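Local coordinates for protein putative ManD family dehydratase (Pantoea ananatis, PDB 3T6C) that dehydrates D-gluconate to 2-dehydro-3-deoxy-D-gluconate with low activity, using one magnesium ion per subunit, at residues Gly40-Lys48 against Pro350-Val358; Ala382-Cys390 against Gly407-Phe418. One frame throughout, in Å; residues are numbered along the deposited sequence. Where two conformers were deposited one is given.

Enolase-superfamily enzymes pair a modified TIM barrel, (beta/alpha)7beta, with an N-terminal alpha+beta capping domain, and contact 1 illustrates how the two are joined. There, strand 44-51 of the three-stranded antiparallel sheet meets the loop leading into helix 355-367, beside the bound D-gluconate. Contact 2 comes later in the chain; it ties the end of helix 381-386 to residues 407-418 and packs on that join from outside. Their centres lie about 10 Å apart on the same side of the chain's centre. Phe387 covers strand 44-51 and the start of helix 355-367, Cys390 also packs on Pro355, and Lys48 forms a salt bridge with Glu412, so the packing runs on from the substrate loop.

Contact 1: residues Gly40-Lys48 against Pro350-Val358. With GCO (D-gluconic acid), chain D.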
loop_
_atom_site.group_PDB
_atom_site.type_symbol
_atom_site.label_atom_id
_atom_site.label_comp_id
_atom_site.label_asym_id
_atom_site.label_seq_id
_atom_site.Cartn_x
_atom_site.Cartn_y
_atom_site.Cartn_z
ATOM N N GLY A 40 41.463 7.262 -28.619
ATOM C CA GLY A 40 41.576 7.965 -27.345
ATOM C C GLY A 40 42.212 7.157 -26.213
ATOM O O GLY A 40 42.259 7.607 -25.071
ATOM N N GLY A 41 42.759 5.995 -26.531
ATOM C CA GLY A 41 43.409 5.143 -25.553
ATOM C C GLY A 41 42.431 4.218 -24.843
ATOM O O GLY A 41 42.808 3.563 -23.860
ATOM N N ILE A 42 41.201 4.147 -25.364
ATOM C CA ILE A 42 40.129 3.346 -24.781
ATOM C C ILE A 42 39.465 2.573 -25.900
ATOM O O ILE A 42 39.127 3.149 -26.953
ATOM C CB ILE A 42 39.087 4.227 -24.054
ATOM C CG1 ILE A 42 39.751 4.908 -22.859
ATOM C CG2 ILE A 42 37.900 3.370 -23.518
ATOM C CD1 ILE A 42 38.918 5.977 -22.279
ATOM N N ASP A 43 39.281 1.267 -25.699
ATOM C CA ASP A 43 38.754 0.435 -26.799
ATOM C C ASP A 43 37.298 0.763 -27.101
ATOM O O ASP A 43 36.460 0.737 -26.214
ATOM C CB ASP A 43 38.852 -1.053 -26.452
ATOM C CG ASP A 43 40.291 -1.547 -26.318
ATOM O OD1 ASP A 43 41.232 -0.851 -26.767
ATOM O OD2 ASP A 43 40.444 -2.675 -25.805
ATOM N N LEU A 44 37.018 1.049 -28.374
ATOM C CA LEU A 44 35.662 1.362 -28.878
ATOM C C LEU A 44 35.147 0.336 -29.847
ATOM O O LEU A 44 35.949 -0.259 -30.556
ATOM C CB LEU A 44 35.681 2.686 -29.668
ATOM C CG LEU A 44 36.361 3.844 -28.920
ATOM C CD1 LEU A 44 36.375 5.077 -29.812
ATOM C CD2 LEU A 44 35.656 4.148 -27.638
ATOM N N VAL A 45 33.813 0.136 -29.901
ATOM C CA VAL A 45 33.188 -0.712 -30.933
ATOM C C VAL A 45 32.229 0.123 -31.772
ATOM O O VAL A 45 31.269 0.695 -31.234
ATOM C CB VAL A 45 32.404 -1.866 -30.298
ATOM C CG1 VAL A 45 31.927 -2.829 -31.380
ATOM C CG2 VAL A 45 33.279 -2.599 -29.267
ATOM N N VAL A 46 32.428 0.140 -33.089
ATOM C CA VAL A 46 31.628 0.972 -33.978
ATOM C C VAL A 46 31.023 0.035 -35.027
ATOM O O VAL A 46 31.661 -0.936 -35.430
ATOM C CB VAL A 46 32.543 2.034 -34.655
ATOM C CG1 VAL A 46 31.918 2.614 -35.920
ATOM C CG2 VAL A 46 32.921 3.123 -33.645
ATOM N N VAL A 47 29.777 0.291 -35.409
ATOM C CA VAL A 47 29.136 -0.429 -36.495
ATOM C C VAL A 47 28.965 0.483 -37.709
ATOM O O VAL A 47 28.620 1.663 -37.575
ATOM C CB VAL A 47 27.752 -0.892 -36.023
ATOM C CG1 VAL A 47 26.878 -1.339 -37.191
ATOM C CG2 VAL A 47 27.936 -2.069 -35.012
ATOM N N LYS A 48 29.245 -0.062 -38.898
ATOM C CA LYS A 48 28.929 0.648 -40.162
ATOM C C LYS A 48 27.937 -0.182 -40.978
ATOM O O LYS A 48 28.219 -1.344 -41.291
ATOM C CB LYS A 48 30.216 0.903 -40.995
ATOM C CG LYS A 48 29.927 1.685 -42.284
ATOM C CD LYS A 48 31.307 2.207 -42.761
ATOM C CE LYS A 48 31.237 3.094 -43.947
ATOM N NZ LYS A 48 32.662 3.526 -44.302
ATOM N N PRO A 350 31.636 9.157 -20.499
ATOM C CA PRO A 350 33.031 9.177 -20.074
ATOM C C PRO A 350 33.894 8.816 -21.308
ATOM O O PRO A 350 33.634 9.257 -22.423
ATOM C CB PRO A 350 33.061 8.163 -18.941
ATOM C CG PRO A 350 32.215 7.136 -19.415
ATOM C CD PRO A 350 31.112 7.802 -20.297
ATOM N N GLY A 351 35.052 8.271 -21.057
ATOM C CA GLY A 351 35.899 7.853 -22.162
ATOM C C GLY A 351 35.420 6.620 -22.908
ATOM O O GLY A 351 35.794 6.503 -24.086
ATOM N N ASP A 352 34.637 5.718 -22.278
ATOM C CA ASP A 352 34.338 4.531 -23.073
ATOM C C ASP A 352 32.957 4.712 -23.667
ATOM O O ASP A 352 31.977 4.002 -23.372
ATOM C CB ASP A 352 34.324 3.293 -22.134
ATOM C CG ASP A 352 33.554 3.479 -20.822
ATOM O OD1 ASP A 352 33.659 4.510 -20.118
ATOM O OD2 ASP A 352 32.812 2.540 -20.449
ATOM N N ILE A 353 33.002 5.447 -24.765
ATOM C CA ILE A 353 31.896 5.698 -25.649
ATOM C C ILE A 353 32.560 6.233 -26.910
ATOM O O ILE A 353 33.473 7.039 -26.787
ATOM C CB ILE A 353 30.910 6.673 -25.017
ATOM C CG1 ILE A 353 29.722 6.908 -25.966
ATOM C CG2 ILE A 353 31.537 8.033 -24.616
ATOM C CD1 ILE A 353 28.562 7.724 -25.299
ATOM N N SER A 354 32.082 5.890 -28.114
ATOM C CA SER A 354 32.745 6.447 -29.306
ATOM C C SER A 354 32.194 7.833 -29.581
ATOM O O SER A 354 31.147 8.190 -29.059
ATOM C CB SER A 354 32.525 5.557 -30.536
ATOM O OG SER A 354 31.200 5.688 -30.960
ATOM N N PRO A 355 32.879 8.635 -30.436
ATOM C CA PRO A 355 32.281 9.918 -30.767
ATOM C C PRO A 355 30.882 9.803 -31.419
ATOM O O PRO A 355 30.120 10.762 -31.334
ATOM C CB PRO A 355 33.259 10.487 -31.788
ATOM C CG PRO A 355 34.604 10.008 -31.250
ATOM C CD PRO A 355 34.294 8.553 -30.853
ATOM N N ILE A 356 30.580 8.679 -32.066
ATOM C CA ILE A 356 29.230 8.393 -32.572
ATOM C C ILE A 356 28.208 8.384 -31.428
ATOM O O ILE A 356 27.148 9.042 -31.544
ATOM C CB ILE A 356 29.216 7.069 -33.322
ATOM C CG1 ILE A 356 30.206 7.107 -34.461
ATOM C CG2 ILE A 356 27.790 6.762 -33.860
ATOM C CD1 ILE A 356 30.604 5.696 -34.951
ATOM N N GLY A 357 28.551 7.697 -30.323
ATOM C CA GLY A 357 27.714 7.638 -29.119
ATOM C C GLY A 357 27.593 9.010 -28.459
ATOM O O GLY A 357 26.511 9.388 -28.004
ATOM N N VAL A 358 28.689 9.768 -28.461
ATOM C CA VAL A 358 28.641 11.138 -27.927
ATOM C C VAL A 358 27.654 11.975 -28.717
ATOM O O VAL A 358 26.833 12.709 -28.137
ATOM C CB VAL A 358 30.027 11.784 -27.981
ATOM C CG1 VAL A 358 29.948 13.281 -27.615
ATOM C CG2 VAL A 358 30.920 11.046 -27.013
HETATM C C1 GCO D . 30.985 7.740 -14.916
HETATM C C2 GCO D . 31.204 6.284 -14.738
HETATM C C3 GCO D . 32.468 5.747 -15.380
HETATM C C4 GCO D . 32.464 4.232 -15.389
HETATM C C5 GCO D . 33.105 3.724 -16.656
HETATM C C6 GCO D . 33.123 2.209 -16.762
HETATM O O1A GCO D . 31.482 8.381 -15.888
HETATM O O1B GCO D . 30.149 8.316 -14.146
HETATM O O2 GCO D . 30.948 5.944 -13.401
HETATM O O3 GCO D . 33.520 6.265 -14.652
HETATM O O4 GCO D . 33.187 3.791 -14.254
HETATM O O5 GCO D . 32.416 4.245 -17.732
HETATM O O6 GCO D . 33.687 1.712 -17.960
#
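Ile42 places CG1 anti to its own carbonyl carbon (chi1 -65°) and extends the chain beyond it (chi2 168°), so that the CD1 methyl reaches Gly351 while CG2 is directed at Asp352. CD1 lies 3.6 Å from Gly351 CA, an approach that the absence of a side chain on the glycine permits. CG2 rests 3.8 Å from Asp352 CB, against the aliphatic base of an acid whose other end faces the ligand. Leu44 forks over the loop backbone ahead of the helix: its CD2 sits 3.7 Å from Ile353 O, and its CD1 3.9 Å from Ser354 CB. Val46 closes the row. It meets Ile356 nearly perpendicular, with a close methyl contact of 3.5 Å between Val46 CG1 and Ile356 CD1. Ser354, whose CB touches both Leu44 and Val46, N-caps helix 355-367, OG accepting a weak bond from Gly357 N.

Pro350, probably important for activity and specificity as in related enzymes, lines the pocket with CG 3.4 Å from gluconate O5. Asp352, the centre of an inverse gamma turn, is touched by Thr65 and by Trp104 of the second subunit. The chemistry is thus divided: apolar contact from Ile42 at the base of the acid, while its carboxylate accepts from two substrate hydroxyls, O5 at OD1 (2.7 Å) and O6 at OD2 (2.8 Å).

Contact 2: residues Ala382-Cys390 against Gly407-Phe418; sequences ALREVFPGC and GIDINEALAAKF
Val386 and Pro388 offer their carbonyl oxygens to the extended chain opposite: Asn411 N bonds to Val386 O at 2.8 Å, with 166° at the hydrogen, and Asp409 N to Pro388 O at 2.9 Å. Between these two bonds lies Asp409 O, buried without a conventional hydrogen-bonding partner; Phe387 CA lies 3.1 Å from Asp409 O in a CA-H...O contact. Side chains fill in around these two bonds. Val386 spreads its methyls, CG1 toward Ala415 CB (3.8 Å) and CG2 touching both Leu414 CB and, on another side, CE2 of the Phe418 ring, whose CZ also meets Ala382 CB at 3.7 Å. Ile410 runs alongside the Phe387 ring in the same direction, with Ile410 CG1 over one face and its CD1 3.8 Å from Phe387 CE2; Leu383 O lies at the ring's edge, in plane. Ile408 bends at its end (chi2 61°), bringing CD1 within 3.4 Å of Pro388 O.

A second shell sets the extended chain. Asn411 N-caps helix 412-415 through OD1, which Leu414 N approaches at 3.0 Å from above the carbonyl plane. Asp409 OD1 is held by Tyr57 OH.

Farther out, Phe387 wedges against Pro355 and Ile356 of helix 355-367 and against Leu44 and Val46 of strand 44-51. Ile410 reaches Val46 and, on strand 29-37, Ile35, joining the segment that follows the barrel to the capping-domain sheet.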
loop_
_atom_site.group_PDB
_atom_site.type_symbol
_atom_site.label_atom_id
_atom_site.label_comp_id
_atom_site.label_asym_id
_atom_site.label_seq_id
_atom_site.Cartn_x
_atom_site.Cartn_y
_atom_site.Cartn_z
ATOM N N ALA A 382 43.469 12.710 -31.909
ATOM C CA ALA A 382 43.339 11.445 -32.651
ATOM C C ALA A 382 41.859 11.025 -32.812
ATOM O O ALA A 382 41.452 10.599 -33.918
ATOM C CB ALA A 382 44.145 10.348 -31.972
ATOM N N LEU A 383 41.061 11.155 -31.756
ATOM C CA LEU A 383 39.634 10.882 -31.853
ATOM C C LEU A 383 38.948 11.793 -32.856
ATOM O O LEU A 383 38.143 11.344 -33.682
ATOM C CB LEU A 383 38.977 11.112 -30.483
ATOM C CG LEU A 383 39.051 9.910 -29.544
ATOM C CD1 LEU A 383 38.666 10.332 -28.115
ATOM C CD2 LEU A 383 38.112 8.791 -30.082
ATOM N N ARG A 384 39.310 13.075 -32.812
ATOM C CA ARG A 384 38.709 14.046 -33.718
ATOM C C ARG A 384 39.063 13.820 -35.194
ATOM O O ARG A 384 38.268 14.127 -36.075
ATOM C CB ARG A 384 39.041 15.466 -33.258
ATOM C CG ARG A 384 38.341 15.837 -31.945
ATOM C CD ARG A 384 38.664 17.242 -31.449
ATOM N NE ARG A 384 37.810 17.461 -30.264
ATOM C CZ ARG A 384 36.555 17.950 -30.315
ATOM N NH1 ARG A 384 36.028 18.335 -31.479
ATOM N NH2 ARG A 384 35.831 18.071 -29.210
ATOM N N GLU A 385 40.272 13.322 -35.436
ATOM C CA GLU A 385 40.730 12.946 -36.757
ATOM C C GLU A 385 40.042 11.682 -37.267
ATOM O O GLU A 385 39.588 11.634 -38.412
ATOM C CB GLU A 385 42.233 12.671 -36.673
ATOM C CG GLU A 385 42.897 12.386 -38.004
ATOM C CD GLU A 385 44.292 12.998 -38.083
ATOM O OE1 GLU A 385 44.681 13.362 -39.178
ATOM O OE2 GLU A 385 44.992 13.129 -37.058
ATOM N N VAL A 386 39.993 10.655 -36.420
ATOM C CA VAL A 386 39.374 9.363 -36.807
ATOM C C VAL A 386 37.862 9.483 -36.987
ATOM O O VAL A 386 37.283 8.815 -37.829
ATOM C CB VAL A 386 39.698 8.256 -35.795
ATOM C CG1 VAL A 386 38.912 6.980 -36.094
ATOM C CG2 VAL A 386 41.236 7.927 -35.882
ATOM N N PHE A 387 37.252 10.389 -36.232
ATOM C CA PHE A 387 35.809 10.627 -36.325
ATOM C C PHE A 387 35.490 12.062 -36.694
ATOM O O PHE A 387 35.140 12.849 -35.837
ATOM C CB PHE A 387 35.130 10.277 -34.981
ATOM C CG PHE A 387 35.233 8.824 -34.588
ATOM C CD1 PHE A 387 36.337 8.364 -33.829
ATOM C CD2 PHE A 387 34.230 7.935 -34.920
ATOM C CE1 PHE A 387 36.422 7.001 -33.443
ATOM C CE2 PHE A 387 34.286 6.616 -34.546
ATOM C CZ PHE A 387 35.392 6.136 -33.799
ATOM N N PRO A 388 35.578 12.421 -37.981
ATOM C CA PRO A 388 35.247 13.811 -38.357
ATOM C C PRO A 388 33.812 14.167 -37.991
ATOM O O PRO A 388 32.889 13.355 -38.188
ATOM C CB PRO A 388 35.415 13.814 -39.888
ATOM C CG PRO A 388 36.396 12.689 -40.134
ATOM C CD PRO A 388 36.071 11.630 -39.116
ATOM N N GLY A 389 33.618 15.375 -37.452
ATOM C CA GLY A 389 32.280 15.778 -36.999
ATOM C C GLY A 389 32.082 15.859 -35.500
ATOM O O GLY A 389 30.976 16.115 -35.049
ATOM N N CYS A 390 33.119 15.632 -34.693
ATOM C CA CYS A 390 32.912 15.671 -33.250
ATOM C C CYS A 390 32.364 17.057 -32.851
ATOM O O CYS A 390 32.720 18.063 -33.502
ATOM C CB CYS A 390 34.243 15.476 -32.541
ATOM S SG CYS A 390 34.830 13.750 -32.628
ATOM N N GLY A 407 25.685 13.452 -37.975
ATOM C CA GLY A 407 26.694 14.463 -38.270
ATOM C C GLY A 407 28.137 14.035 -38.001
ATOM O O GLY A 407 29.014 14.876 -37.755
ATOM N N ILE A 408 28.384 12.726 -38.069
ATOM C CA ILE A 408 29.644 12.119 -37.625
ATOM C C ILE A 408 30.086 11.125 -38.686
ATOM O O ILE A 408 29.266 10.471 -39.354
ATOM C CB ILE A 408 29.418 11.392 -36.237
ATOM C CG1 ILE A 408 30.749 11.052 -35.557
ATOM C CG2 ILE A 408 28.562 10.090 -36.379
ATOM C CD1 ILE A 408 31.546 12.279 -35.260
ATOM N N ASP A 409 31.396 10.988 -38.846
ATOM C CA ASP A 409 31.904 10.021 -39.813
ATOM C C ASP A 409 33.041 9.224 -39.183
ATOM O O ASP A 409 33.423 9.467 -38.013
ATOM C CB ASP A 409 32.403 10.783 -41.062
ATOM C CG ASP A 409 32.456 9.899 -42.323
ATOM O OD1 ASP A 409 32.009 8.729 -42.315
ATOM O OD2 ASP A 409 32.981 10.407 -43.344
ATOM N N ILE A 410 33.562 8.225 -39.916
ATOM C CA ILE A 410 34.745 7.486 -39.424
ATOM C C ILE A 410 35.710 7.278 -40.597
ATOM O O ILE A 410 35.278 6.935 -41.724
ATOM C CB ILE A 410 34.404 6.111 -38.770
ATOM C CG1 ILE A 410 35.675 5.543 -38.114
ATOM C CG2 ILE A 410 33.811 5.111 -39.805
ATOM C CD1 ILE A 410 35.423 4.306 -37.295
ATOM N N ASN A 411 36.986 7.582 -40.360
ATOM C CA ASN A 411 38.001 7.300 -41.361
ATOM C C ASN A 411 38.514 5.920 -41.020
ATOM O O ASN A 411 39.254 5.733 -40.058
ATOM C CB ASN A 411 39.071 8.396 -41.291
ATOM C CG ASN A 411 40.136 8.203 -42.317
ATOM O OD1 ASN A 411 40.566 7.080 -42.558
ATOM N ND2 ASN A 411 40.497 9.280 -43.016
ATOM N N GLU A 412 38.143 4.936 -41.844
ATOM C CA GLU A 412 38.489 3.528 -41.559
ATOM C C GLU A 412 39.997 3.312 -41.605
ATOM O O GLU A 412 40.542 2.532 -40.813
ATOM C CB GLU A 412 37.827 2.597 -42.559
ATOM C CG GLU A 412 36.293 2.615 -42.438
ATOM C CD GLU A 412 35.600 1.468 -43.132
ATOM O OE1 GLU A 412 36.089 0.323 -43.090
ATOM O OE2 GLU A 412 34.558 1.738 -43.747
ATOM N N ALA A 413 40.667 3.977 -42.544
ATOM C CA ALA A 413 42.134 3.816 -42.640
ATOM C C ALA A 413 42.836 4.292 -41.388
ATOM O O ALA A 413 43.759 3.631 -40.912
ATOM C CB ALA A 413 42.716 4.543 -43.893
ATOM N N LEU A 414 42.436 5.454 -40.859
ATOM C CA LEU A 414 43.047 5.982 -39.654
ATOM C C LEU A 414 42.625 5.179 -38.431
ATOM O O LEU A 414 43.407 4.991 -37.491
ATOM C CB LEU A 414 42.679 7.450 -39.457
ATOM C CG LEU A 414 43.571 8.515 -40.121
ATOM C CD1 LEU A 414 44.126 8.140 -41.479
ATOM C CD2 LEU A 414 42.840 9.808 -40.147
ATOM N N ALA A 415 41.390 4.675 -38.433
ATOM C CA ALA A 415 40.919 3.893 -37.289
ATOM C C ALA A 415 41.781 2.653 -37.138
ATOM O O ALA A 415 42.024 2.199 -36.011
ATOM C CB ALA A 415 39.441 3.491 -37.489
ATOM N N ALA A 416 42.213 2.085 -38.264
ATOM C CA ALA A 416 43.072 0.895 -38.241
ATOM C C ALA A 416 44.442 1.127 -37.624
ATOM O O ALA A 416 45.134 0.162 -37.253
ATOM C CB ALA A 416 43.206 0.321 -39.660
ATOM N N LYS A 417 44.866 2.383 -37.551
ATOM C CA LYS A 417 46.146 2.720 -36.942
ATOM C C LYS A 417 46.078 2.703 -35.421
ATOM O O LYS A 417 47.109 2.839 -34.761
ATOM C CB LYS A 417 46.609 4.090 -37.409
ATOM C CG LYS A 417 46.952 4.107 -38.904
ATOM C CD LYS A 417 48.256 3.323 -39.184
ATOM C CE LYS A 417 49.485 4.205 -38.865
ATOM N NZ LYS A 417 50.805 3.568 -39.168
ATOM N N PHE A 418 44.870 2.525 -34.873
ATOM C CA PHE A 418 44.697 2.462 -33.404
ATOM C C PHE A 418 44.026 1.171 -33.004
ATOM O O PHE A 418 42.845 1.167 -32.582
ATOM C CB PHE A 418 43.878 3.634 -32.899
ATOM C CG PHE A 418 44.517 4.975 -33.181
ATOM C CD1 PHE A 418 45.421 5.514 -32.268
ATOM C CD2 PHE A 418 44.206 5.699 -34.331
ATOM C CE1 PHE A 418 46.047 6.761 -32.526
ATOM C CE2 PHE A 418 44.810 6.940 -34.580
ATOM C CZ PHE A 418 45.736 7.445 -33.677
#